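Local coordinates for protein alpha-fucosidase (Bifidobacterium bifidum, PDB 2EAB) that probably releases alpha-1,2-linked L-fucose from glycans by hydrolysis, the chain here being the catalytic part of a much longer, calcium-binding glycoside hydrolase of family 95, at residues A[442-452]-A[527-537]; A[553-564]-A[573-583]. All coordinates share one frame; numbering follows the deposited sequence.

Contact 1: residues A[442-452]-A[527-537]. With EDO (1,2-ethanediol), chain H.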
loop_
_atom_site.group_PDB
_atom_site.type_symbol
_atom_site.label_atom_id
_atom_site.label_comp_id
_atom_site.label_asym_id
_atom_site.label_seq_id
_atom_site.Cartn_x
_atom_site.Cartn_y
_atom_site.Cartn_z
ATOM N N GLU A 442 0.752 7.231 8.565
ATOM C CA GLU A 442 -0.198 7.634 9.606
ATOM C C GLU A 442 -1.653 7.217 9.325
ATOM O O GLU A 442 -2.301 6.661 10.210
ATOM C CB GLU A 442 -0.099 9.136 9.906
ATOM C CG GLU A 442 -1.108 9.662 10.944
ATOM C CD GLU A 442 -1.066 8.931 12.285
ATOM O OE1 GLU A 442 0.020 8.469 12.702
ATOM O OE2 GLU A 442 -2.133 8.840 12.933
ATOM N N PRO A 443 -2.180 7.488 8.113
ATOM C CA PRO A 443 -3.568 7.060 7.887
ATOM C C PRO A 443 -3.786 5.547 7.979
ATOM O O PRO A 443 -4.890 5.123 8.313
ATOM C CB PRO A 443 -3.893 7.590 6.484
ATOM C CG PRO A 443 -2.584 7.838 5.851
ATOM C CD PRO A 443 -1.647 8.229 6.954
ATOM N N LEU A 444 -2.774 4.733 7.676
ATOM C CA LEU A 444 -2.913 3.294 7.899
ATOM C C LEU A 444 -3.017 2.978 9.388
ATOM O O LEU A 444 -3.840 2.163 9.796
ATOM C CB LEU A 444 -1.771 2.487 7.270
ATOM C CG LEU A 444 -1.926 0.972 7.451
ATOM C CD1 LEU A 444 -3.140 0.452 6.670
ATOM C CD2 LEU A 444 -0.656 0.243 7.059
ATOM N N ILE A 445 -2.179 3.611 10.206
ATOM C CA ILE A 445 -2.228 3.364 11.642
ATOM C C ILE A 445 -3.606 3.734 12.188
ATOM O O ILE A 445 -4.218 2.956 12.922
ATOM C CB ILE A 445 -1.117 4.118 12.413
ATOM C CG1 ILE A 445 0.260 3.806 11.816
ATOM C CG2 ILE A 445 -1.157 3.752 13.899
ATOM C CD1 ILE A 445 1.398 4.602 12.420
ATOM N N GLU A 446 -4.094 4.913 11.811
ATOM C CA GLU A 446 -5.428 5.334 12.221
ATOM C C GLU A 446 -6.524 4.394 11.709
ATOM O O GLU A 446 -7.491 4.123 12.415
ATOM C CB GLU A 446 -5.712 6.773 11.796
ATOM C CG GLU A 446 -7.029 7.284 12.383
ATOM C CD GLU A 446 -7.419 8.684 11.957
ATOM O OE1 GLU A 446 -6.567 9.436 11.447
ATOM O OE2 GLU A 446 -8.605 9.033 12.139
ATOM N N TYR A 447 -6.355 3.878 10.496
ATOM C CA TYR A 447 -7.321 2.941 9.921
ATOM C C TYR A 447 -7.396 1.649 10.732
ATOM O O TYR A 447 -8.481 1.130 10.992
ATOM C CB TYR A 447 -6.956 2.632 8.469
ATOM C CG TYR A 447 -7.987 1.781 7.767
ATOM C CD1 TYR A 447 -9.161 2.350 7.274
ATOM C CD2 TYR A 447 -7.797 0.409 7.611
ATOM C CE1 TYR A 447 -10.119 1.580 6.637
ATOM C CE2 TYR A 447 -8.756 -0.374 6.982
ATOM C CZ TYR A 447 -9.910 0.218 6.492
ATOM O OH TYR A 447 -10.854 -0.575 5.875
ATOM N N VAL A 448 -6.236 1.130 11.124
ATOM C CA VAL A 448 -6.193 -0.115 11.878
ATOM C C VAL A 448 -6.755 0.124 13.284
ATOM O O VAL A 448 -7.532 -0.685 13.784
ATOM C CB VAL A 448 -4.773 -0.727 11.872
ATOM C CG1 VAL A 448 -4.720 -1.972 12.754
ATOM C CG2 VAL A 448 -4.374 -1.086 10.440
ATOM N N GLU A 449 -6.412 1.259 13.897
ATOM C CA GLU A 449 -7.074 1.668 15.145
ATOM C C GLU A 449 -8.586 1.737 14.943
ATOM O O GLU A 449 -9.357 1.339 15.820
ATOM C CB GLU A 449 -6.529 3.001 15.659
ATOM C CG GLU A 449 -5.095 2.893 16.152
ATOM C CD GLU A 449 -4.437 4.228 16.452
ATOM O OE1 GLU A 449 -4.749 5.237 15.783
ATOM O OE2 GLU A 449 -3.558 4.256 17.345
ATOM N N GLY A 450 -8.994 2.210 13.768
ATOM C CA GLY A 450 -10.402 2.307 13.394
ATOM C C GLY A 450 -11.117 0.974 13.252
ATOM O O GLY A 450 -12.346 0.922 13.283
ATOM N N LEU A 451 -10.360 -0.110 13.093
ATOM C CA LEU A 451 -10.949 -1.443 13.030
ATOM C C LEU A 451 -11.302 -2.005 14.399
ATOM O O LEU A 451 -12.032 -2.989 14.489
ATOM C CB LEU A 451 -10.024 -2.420 12.303
ATOM C CG LEU A 451 -9.703 -2.109 10.838
ATOM C CD1 LEU A 451 -8.692 -3.108 10.299
ATOM C CD2 LEU A 451 -10.958 -2.098 9.972
ATOM N N VAL A 452 -10.802 -1.401 15.477
ATOM C CA VAL A 452 -10.960 -2.007 16.796
ATOM C C VAL A 452 -12.417 -2.033 17.261
ATOM O O VAL A 452 -12.923 -3.094 17.617
ATOM C CB VAL A 452 -10.012 -1.383 17.843
ATOM C CG1 VAL A 452 -10.259 -1.982 19.224
ATOM C CG2 VAL A 452 -8.554 -1.585 17.422
ATOM N N LEU A 527 4.655 6.423 18.787
ATOM C CA LEU A 527 4.219 5.320 17.936
ATOM C C LEU A 527 4.287 4.001 18.690
ATOM O O LEU A 527 3.403 3.157 18.546
ATOM C CB LEU A 527 5.038 5.254 16.646
ATOM C CG LEU A 527 4.700 6.334 15.617
ATOM C CD1 LEU A 527 5.716 6.323 14.484
ATOM C CD2 LEU A 527 3.287 6.149 15.074
ATOM N N LEU A 528 5.323 3.828 19.508
ATOM C CA LEU A 528 5.441 2.627 20.328
ATOM C C LEU A 528 4.180 2.375 21.150
ATOM O O LEU A 528 3.679 1.253 21.194
ATOM C CB LEU A 528 6.661 2.710 21.245
ATOM C CG LEU A 528 6.875 1.572 22.245
ATOM C CD1 LEU A 528 6.979 0.223 21.542
ATOM C CD2 LEU A 528 8.133 1.855 23.045
ATOM N N ASP A 529 3.670 3.412 21.811
ATOM C CA ASP A 529 2.476 3.246 22.642
ATOM C C ASP A 529 1.269 2.777 21.828
ATOM O O ASP A 529 0.525 1.891 22.254
ATOM C CB ASP A 529 2.141 4.536 23.390
ATOM C CG ASP A 529 3.071 4.794 24.568
ATOM O OD1 ASP A 529 3.938 3.941 24.867
ATOM O OD2 ASP A 529 2.918 5.859 25.205
ATOM N N ARG A 530 1.100 3.359 20.644
ATOM C CA ARG A 530 -0.029 3.026 19.770
ATOM C C ARG A 530 0.073 1.615 19.213
ATOM O O ARG A 530 -0.919 0.880 19.188
ATOM C CB ARG A 530 -0.143 4.034 18.630
ATOM C CG ARG A 530 -0.549 5.411 19.097
ATOM C CD ARG A 530 -0.390 6.420 18.000
ATOM N NE ARG A 530 -1.429 6.294 16.980
ATOM C CZ ARG A 530 -1.384 6.899 15.796
ATOM N NH1 ARG A 530 -0.343 7.655 15.472
ATOM N NH2 ARG A 530 -2.375 6.749 14.929
ATOM N N VAL A 531 1.264 1.225 18.769
ATOM C CA VAL A 531 1.424 -0.103 18.176
ATOM C C VAL A 531 1.356 -1.174 19.258
ATOM O O VAL A 531 0.812 -2.256 19.037
ATOM C CB VAL A 531 2.695 -0.237 17.283
ATOM C CG1 VAL A 531 2.738 0.869 16.241
ATOM C CG2 VAL A 531 3.977 -0.228 18.103
ATOM N N TYR A 532 1.894 -0.873 20.437
ATOM C CA TYR A 532 1.789 -1.801 21.553
ATOM C C TYR A 532 0.331 -2.061 21.928
ATOM O O TYR A 532 -0.059 -3.207 22.134
ATOM C CB TYR A 532 2.577 -1.328 22.781
ATOM C CG TYR A 532 2.340 -2.221 23.977
ATOM C CD1 TYR A 532 2.866 -3.510 24.017
ATOM C CD2 TYR A 532 1.559 -1.795 25.052
ATOM C CE1 TYR A 532 2.632 -4.352 25.093
ATOM C CE2 TYR A 532 1.325 -2.634 26.146
ATOM C CZ TYR A 532 1.868 -3.908 26.156
ATOM O OH TYR A 532 1.651 -4.757 27.214
ATOM N N ALA A 533 -0.463 -0.998 22.040
ATOM C CA ALA A 533 -1.873 -1.156 22.381
ATOM C C ALA A 533 -2.583 -2.081 21.384
ATOM O O ALA A 533 -3.296 -2.998 21.783
ATOM C CB ALA A 533 -2.568 0.202 22.474
ATOM N N LEU A 534 -2.361 -1.856 20.093
ATOM C CA LEU A 534 -2.968 -2.699 19.058
ATOM C C LEU A 534 -2.516 -4.149 19.148
ATOM O O LEU A 534 -3.332 -5.072 19.062
ATOM C CB LEU A 534 -2.659 -2.152 17.667
ATOM C CG LEU A 534 -3.415 -0.886 17.257
ATOM C CD1 LEU A 534 -2.741 -0.209 16.075
ATOM C CD2 LEU A 534 -4.873 -1.199 16.937
ATOM N N LEU A 535 -1.209 -4.336 19.320
ATOM C CA LEU A 535 -0.631 -5.676 19.375
ATOM C C LEU A 535 -1.050 -6.432 20.621
ATOM O O LEU A 535 -1.262 -7.638 20.564
ATOM C CB LEU A 535 0.892 -5.614 19.281
ATOM C CG LEU A 535 1.438 -5.345 17.878
ATOM C CD1 LEU A 535 2.873 -4.878 17.947
ATOM C CD2 LEU A 535 1.317 -6.587 17.001
ATOM N N LYS A 536 -1.158 -5.717 21.737
ATOM C CA LYS A 536 -1.554 -6.318 23.003
ATOM C C LYS A 536 -2.935 -6.965 22.871
ATOM O O LYS A 536 -3.126 -8.126 23.243
ATOM C CB LYS A 536 -1.573 -5.252 24.097
ATOM C CG LYS A 536 -2.036 -5.735 25.461
ATOM C CD LYS A 536 -2.087 -4.569 26.446
ATOM C CE LYS A 536 -2.664 -4.999 27.787
ATOM N NZ LYS A 536 -2.708 -3.877 28.771
ATOM N N GLU A 537 -3.896 -6.221 22.329
ATOM C CA GLU A 537 -5.254 -6.731 22.242
ATOM C C GLU A 537 -5.403 -7.819 21.174
ATOM O O GLU A 537 -6.129 -8.781 21.395
ATOM C CB GLU A 537 -6.272 -5.603 22.047
ATOM C CG GLU A 537 -7.699 -6.092 21.880
ATOM C CD GLU A 537 -8.759 -5.029 22.121
ATOM O OE1 GLU A 537 -8.455 -3.928 22.642
ATOM O OE2 GLU A 537 -9.926 -5.316 21.805
HETATM C C1 EDO H . -13.685 4.020 13.944
HETATM O O1 EDO H . -13.648 2.858 14.795
HETATM C C2 EDO H . -13.382 5.354 14.726
HETATM O O2 EDO H . -14.228 5.373 15.867
HETATM O O HOH W 1 -3.396 2.293 19.180
#

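Contact 2: residues A[553-564]-A[573-583]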
loop_
_atom_site.group_PDB
_atom_site.type_symbol
_atom_site.label_atom_id
_atom_site.label_comp_id
_atom_site.label_asym_id
_atom_site.label_seq_id
_atom_site.Cartn_x
_atom_site.Cartn_y
_atom_site.Cartn_z
ATOM N N SER A 553 -3.659 -34.380 12.406
ATOM C CA SER A 553 -3.292 -34.031 11.030
ATOM C C SER A 553 -2.195 -32.966 10.943
ATOM O O SER A 553 -1.524 -32.854 9.919
ATOM C CB SER A 553 -4.516 -33.608 10.210
ATOM O OG SER A 553 -4.934 -32.295 10.532
ATOM N N SER A 554 -2.024 -32.193 12.013
ATOM C CA SER A 554 -1.039 -31.107 12.014
ATOM C C SER A 554 0.082 -31.263 13.047
ATOM O O SER A 554 0.813 -30.311 13.333
ATOM C CB SER A 554 -1.729 -29.744 12.125
ATOM O OG SER A 554 -2.397 -29.447 10.910
ATOM N N GLY A 555 0.226 -32.472 13.588
ATOM C CA GLY A 555 1.341 -32.796 14.468
ATOM C C GLY A 555 1.210 -32.213 15.858
ATOM O O GLY A 555 0.106 -31.997 16.355
ATOM N N ASP A 556 2.358 -31.956 16.477
ATOM C CA ASP A 556 2.423 -31.485 17.852
ATOM C C ASP A 556 2.750 -29.997 17.871
ATOM O O ASP A 556 3.916 -29.607 17.828
ATOM C CB ASP A 556 3.475 -32.288 18.630
ATOM C CG ASP A 556 3.436 -32.023 20.130
ATOM O OD1 ASP A 556 2.676 -31.142 20.588
ATOM O OD2 ASP A 556 4.176 -32.718 20.861
ATOM N N ARG A 557 1.709 -29.170 17.929
ATOM C CA ARG A 557 1.862 -27.716 17.865
ATOM C C ARG A 557 0.537 -27.049 18.177
ATOM O O ARG A 557 -0.515 -27.681 18.088
ATOM C CB ARG A 557 2.338 -27.265 16.470
ATOM C CG ARG A 557 1.544 -27.869 15.306
ATOM C CD ARG A 557 1.766 -27.129 13.986
ATOM N NE ARG A 557 3.167 -27.018 13.582
ATOM C CZ ARG A 557 3.863 -27.979 12.980
ATOM N NH1 ARG A 557 3.313 -29.167 12.732
ATOM N NH2 ARG A 557 5.125 -27.756 12.645
ATOM N N LEU A 558 0.589 -25.773 18.544
ATOM C CA LEU A 558 -0.593 -24.927 18.452
ATOM C C LEU A 558 -0.798 -24.548 16.996
ATOM O O LEU A 558 0.172 -24.292 16.278
ATOM C CB LEU A 558 -0.440 -23.645 19.271
ATOM C CG LEU A 558 -0.396 -23.743 20.794
ATOM C CD1 LEU A 558 -0.178 -22.357 21.383
ATOM C CD2 LEU A 558 -1.672 -24.370 21.351
ATOM N N THR A 559 -2.053 -24.519 16.563
ATOM C CA THR A 559 -2.404 -23.911 15.286
ATOM C C THR A 559 -3.524 -22.906 15.506
ATOM O O THR A 559 -4.054 -22.771 16.611
ATOM C CB THR A 559 -2.884 -24.938 14.232
ATOM O OG1 THR A 559 -4.122 -25.513 14.667
ATOM C CG2 THR A 559 -1.842 -26.030 13.976
ATOM N N THR A 560 -3.891 -22.216 14.432
ATOM C CA THR A 560 -4.986 -21.257 14.478
ATOM C C THR A 560 -6.347 -21.902 14.207
ATOM O O THR A 560 -7.343 -21.198 14.039
ATOM C CB THR A 560 -4.766 -20.130 13.458
ATOM O OG1 THR A 560 -4.552 -20.706 12.163
ATOM C CG2 THR A 560 -3.556 -19.295 13.831
ATOM N N GLY A 561 -6.407 -23.231 14.177
ATOM C CA GLY A 561 -7.668 -23.915 13.904
ATOM C C GLY A 561 -8.051 -23.819 12.442
ATOM O O GLY A 561 -7.187 -23.676 11.569
ATOM N N VAL A 562 -9.351 -23.885 12.167
ATOM C CA VAL A 562 -9.813 -23.983 10.787
ATOM C C VAL A 562 -9.276 -22.835 9.925
ATOM O O VAL A 562 -9.391 -21.658 10.285
ATOM C CB VAL A 562 -11.346 -24.171 10.702
ATOM C CG1 VAL A 562 -12.085 -22.963 11.225
ATOM C CG2 VAL A 562 -11.763 -24.510 9.288
ATOM N N ALA A 563 -8.664 -23.196 8.804
ATOM C CA ALA A 563 -8.002 -22.210 7.958
ATOM C C ALA A 563 -7.929 -22.644 6.512
ATOM O O ALA A 563 -7.843 -23.842 6.209
ATOM C CB ALA A 563 -6.601 -21.916 8.483
ATOM N N TYR A 564 -7.941 -21.643 5.632
ATOM C CA TYR A 564 -7.750 -21.808 4.201
ATOM C C TYR A 564 -6.440 -21.151 3.814
ATOM O O TYR A 564 -6.108 -20.075 4.319
ATOM C CB TYR A 564 -8.901 -21.132 3.459
ATOM C CG TYR A 564 -8.898 -21.297 1.957
ATOM C CD1 TYR A 564 -8.783 -22.557 1.373
ATOM C CD2 TYR A 564 -9.042 -20.194 1.118
ATOM C CE1 TYR A 564 -8.794 -22.712 -0.006
ATOM C CE2 TYR A 564 -9.063 -20.341 -0.265
ATOM C CZ TYR A 564 -8.937 -21.603 -0.817
ATOM O OH TYR A 564 -8.958 -21.747 -2.184
ATOM N N THR A 573 -8.462 -26.647 6.876
ATOM C CA THR A 573 -7.505 -27.574 7.473
ATOM C C THR A 573 -7.192 -27.142 8.905
ATOM O O THR A 573 -7.652 -26.089 9.364
ATOM C CB THR A 573 -6.199 -27.666 6.652
ATOM O OG1 THR A 573 -5.518 -26.405 6.679
ATOM C CG2 THR A 573 -6.491 -28.039 5.207
ATOM N N ASP A 574 -6.415 -27.963 9.609
ATOM C CA ASP A 574 -6.047 -27.671 10.986
ATOM C C ASP A 574 -4.855 -26.717 10.993
ATOM O O ASP A 574 -3.694 -27.127 11.092
ATOM C CB ASP A 574 -5.749 -28.970 11.737
ATOM C CG ASP A 574 -5.717 -28.789 13.241
ATOM O OD1 ASP A 574 -5.641 -27.639 13.727
ATOM O OD2 ASP A 574 -5.779 -29.818 13.946
ATOM N N GLY A 575 -5.163 -25.430 10.868
ATOM C CA GLY A 575 -4.148 -24.410 10.679
ATOM C C GLY A 575 -3.467 -24.557 9.335
ATOM O O GLY A 575 -3.815 -25.426 8.530
ATOM N N ASN A 576 -2.486 -23.697 9.097
ATOM C CA ASN A 576 -1.625 -23.779 7.923
ATOM C C ASN A 576 -0.446 -22.833 8.106
ATOM O O ASN A 576 -0.417 -22.031 9.038
ATOM C CB ASN A 576 -2.387 -23.532 6.602
ATOM C CG ASN A 576 -3.074 -22.175 6.546
ATOM O OD1 ASN A 576 -2.619 -21.191 7.142
ATOM N ND2 ASN A 576 -4.175 -22.112 5.802
ATOM N N THR A 577 0.521 -22.930 7.207
ATOM C CA THR A 577 1.745 -22.151 7.320
ATOM C C THR A 577 1.481 -20.654 7.163
ATOM O O THR A 577 2.098 -19.839 7.856
ATOM C CB THR A 577 2.760 -22.645 6.298
ATOM O OG1 THR A 577 2.970 -24.041 6.533
ATOM C CG2 THR A 577 4.089 -21.895 6.407
ATOM N N TYR A 578 0.556 -20.306 6.270
ATOM C CA TYR A 578 0.116 -18.929 6.069
ATOM C C TYR A 578 -0.288 -18.276 7.402
ATOM O O TYR A 578 0.314 -17.284 7.839
ATOM C CB TYR A 578 -1.017 -18.929 5.026
ATOM C CG TYR A 578 -1.984 -17.773 5.100
ATOM C CD1 TYR A 578 -1.577 -16.465 4.843
ATOM C CD2 TYR A 578 -3.326 -17.998 5.401
ATOM C CE1 TYR A 578 -2.482 -15.402 4.921
ATOM C CE2 TYR A 578 -4.232 -16.953 5.478
ATOM C CZ TYR A 578 -3.810 -15.663 5.236
ATOM O OH TYR A 578 -4.736 -14.647 5.344
ATOM N N GLU A 579 -1.269 -18.862 8.083
ATOM C CA GLU A 579 -1.760 -18.254 9.321
ATOM C C GLU A 579 -0.767 -18.354 10.470
ATOM O O GLU A 579 -0.600 -17.400 11.229
ATOM C CB GLU A 579 -3.113 -18.830 9.737
ATOM C CG GLU A 579 -4.246 -18.447 8.795
ATOM C CD GLU A 579 -5.627 -18.504 9.431
ATOM O OE1 GLU A 579 -5.768 -18.998 10.569
ATOM O OE2 GLU A 579 -6.594 -18.056 8.777
ATOM N N SER A 580 -0.106 -19.501 10.601
ATOM C CA SER A 580 0.874 -19.659 11.673
ATOM C C SER A 580 2.062 -18.724 11.518
ATOM O O SER A 580 2.565 -18.207 12.515
ATOM C CB SER A 580 1.332 -21.107 11.810
ATOM O OG SER A 580 0.261 -21.896 12.289
ATOM N N SER A 581 2.495 -18.489 10.282
ATOM C CA SER A 581 3.595 -17.552 10.047
ATOM C C SER A 581 3.202 -16.144 10.467
ATOM O O SER A 581 4.003 -15.418 11.068
ATOM C CB SER A 581 4.027 -17.559 8.582
ATOM O OG SER A 581 4.581 -18.815 8.232
ATOM N N LEU A 582 1.964 -15.770 10.156
ATOM C CA LEU A 582 1.463 -14.450 10.514
ATOM C C LEU A 582 1.288 -14.293 12.023
ATOM O O LEU A 582 1.648 -13.258 12.593
ATOM C CB LEU A 582 0.150 -14.150 9.792
ATOM C CG LEU A 582 0.293 -13.890 8.292
ATOM C CD1 LEU A 582 -1.074 -13.737 7.661
ATOM C CD2 LEU A 582 1.158 -12.667 8.007
ATOM N N VAL A 583 0.733 -15.306 12.682
ATOM C CA VAL A 583 0.528 -15.211 14.129
ATOM C C VAL A 583 1.869 -15.227 14.867
ATOM O O VAL A 583 2.060 -14.475 15.828
ATOM C CB VAL A 583 -0.464 -16.280 14.644
ATOM C CG1 VAL A 583 -0.547 -16.271 16.174
ATOM C CG2 VAL A 583 -1.842 -16.023 14.048
HETATM O O HOH W 2 -5.457 -30.476 8.550
HETATM O O HOH W 3 -6.089 -32.351 12.899
HETATM O O HOH W 4 1.187 -23.730 13.856
HETATM O O HOH W 5 -8.913 -19.020 10.171
HETATM O O HOH W 6 -5.451 -24.501 4.782
HETATM O O HOH W 7 -8.386 -18.989 6.741
#

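Contact 1: residues A[442-452]-A[527-537]
Arg530 reaches across from helix 525-546 and places its guanidinium between two carboxylates of helix 442-450, Glu442 and Glu449. It grips Glu442 end-on: NH1 of Arg530 donates to OE1 of Glu442 at 2.9 Å, using the syn lone pair of that oxygen, while NH2 bonds to OE2. Glu449 is taken side-on, with Arg530 NE to Glu449 OE2 at 3.0 Å and Arg530 NH2 to Glu449 OE1 at 2.9 Å. The NH2 bond to Glu449 is the straightest of the four (173°), though it meets OE1 from above the carboxylate plane. NH2 thus serves both acids, and each of the four carboxylate oxygens receives one N-H. The carboxylates lie at the guanidinium edge, their planes turned from it by about 40°. The Arg530 chain bends at chi3, which turns the guanidinium toward the two acids.

Ile445 packs over one guanidinium face, its CG2 3.4 Å from Arg530 NH2. A water also links Glu449 and Arg530, donating to Glu449 OE2 and, at 2.9 Å, to the backbone O of Arg530. With two bonds on OE2 and one on OE1, the Glu449 carboxylate is well fixed, and the arginine would probably favour the charged form of both acids.

Beyond the charges the contact is apolar: Leu534 CD2 lies 3.7 Å from Val452 CG2, and Ile445 CD1 meets Leu527 CD2. Glu537, near Val452, instead turns its carboxylate to Arg456. The ethanediol at Gly450, probably from the crystallisation liquor, donates to that residue's O.

The segment axes run 11.0 Å apart at 34°, giving a helix-helix contact closed by a bidentate Glu-Arg-Glu salt-bridge network inside the (alpha/alpha)6-barrel catalytic domain of family 95.

Contact 2: residues A[553-564]-A[573-583]
Thr560 lies over the first two turns of helix 577-596, its CG2 3.7 Å from Val583 CG2 and its OG1 donating to Glu579 OE1 at 2.6 Å, on the anti side of that carboxylate. It belongs to a beta hairpin of strands 558-565 and 572-574 that leads straight into the helix. Val562 and Asp574 form a non-hydrogen-bonded antiparallel pair, followed by the hydrogen-bonded pair Ala563 and Thr573; there Thr573 N gives a straight bond to Ala563 O (172°), whereas the return bond from Ala563 N is weak.

Past the strand, Gly575 N reaches Gly561 O at 2.8 Å, and the chain turns into the helix at Asn576, the N-cap, whose OD1 accepts from Glu579 N. Ala563 CB rests against this cap, 3.6 Å from Asn576 ND2, and also touches the Glu579 carboxylate.

Asp574 knits the other end together. With CG anti to the backbone N (chi1 -165°), Asp574 OD1 accepts from Thr559 OG1 at 2.8 Å, and it also accepts from His548; OD2 is bonded to Gly551 N. Thr559 OG1 in turn accepts from Gly561 N, an ST turn. Ser554 OG donates to the backbone O of Asp574 at 2.7 Å, in the carbonyl plane and on a lone pair.

Both contacts lie in the family 95 catalytic domain and follow one another along the chain, contact 1 closing before contact 2 opens. Their centres are 25 Å apart and their nearest atoms about 8 Å, with no direct touch. Helix 525-546 ties them together: contact 1 uses its first half, while Tyr542 farther along it meets Thr560 and Val583 of contact 2. Helix 577-596, which starts in contact 2, also packs Met586 and Ala590 on Leu535 of helix 525-546. Contact 1 sits nearer the chain centre, its Glu446 side chain about 10 Å from a bound calcium ion; contact 2 lies farther out, away from the calcium sites, where a hairpin joins two helices of the domain.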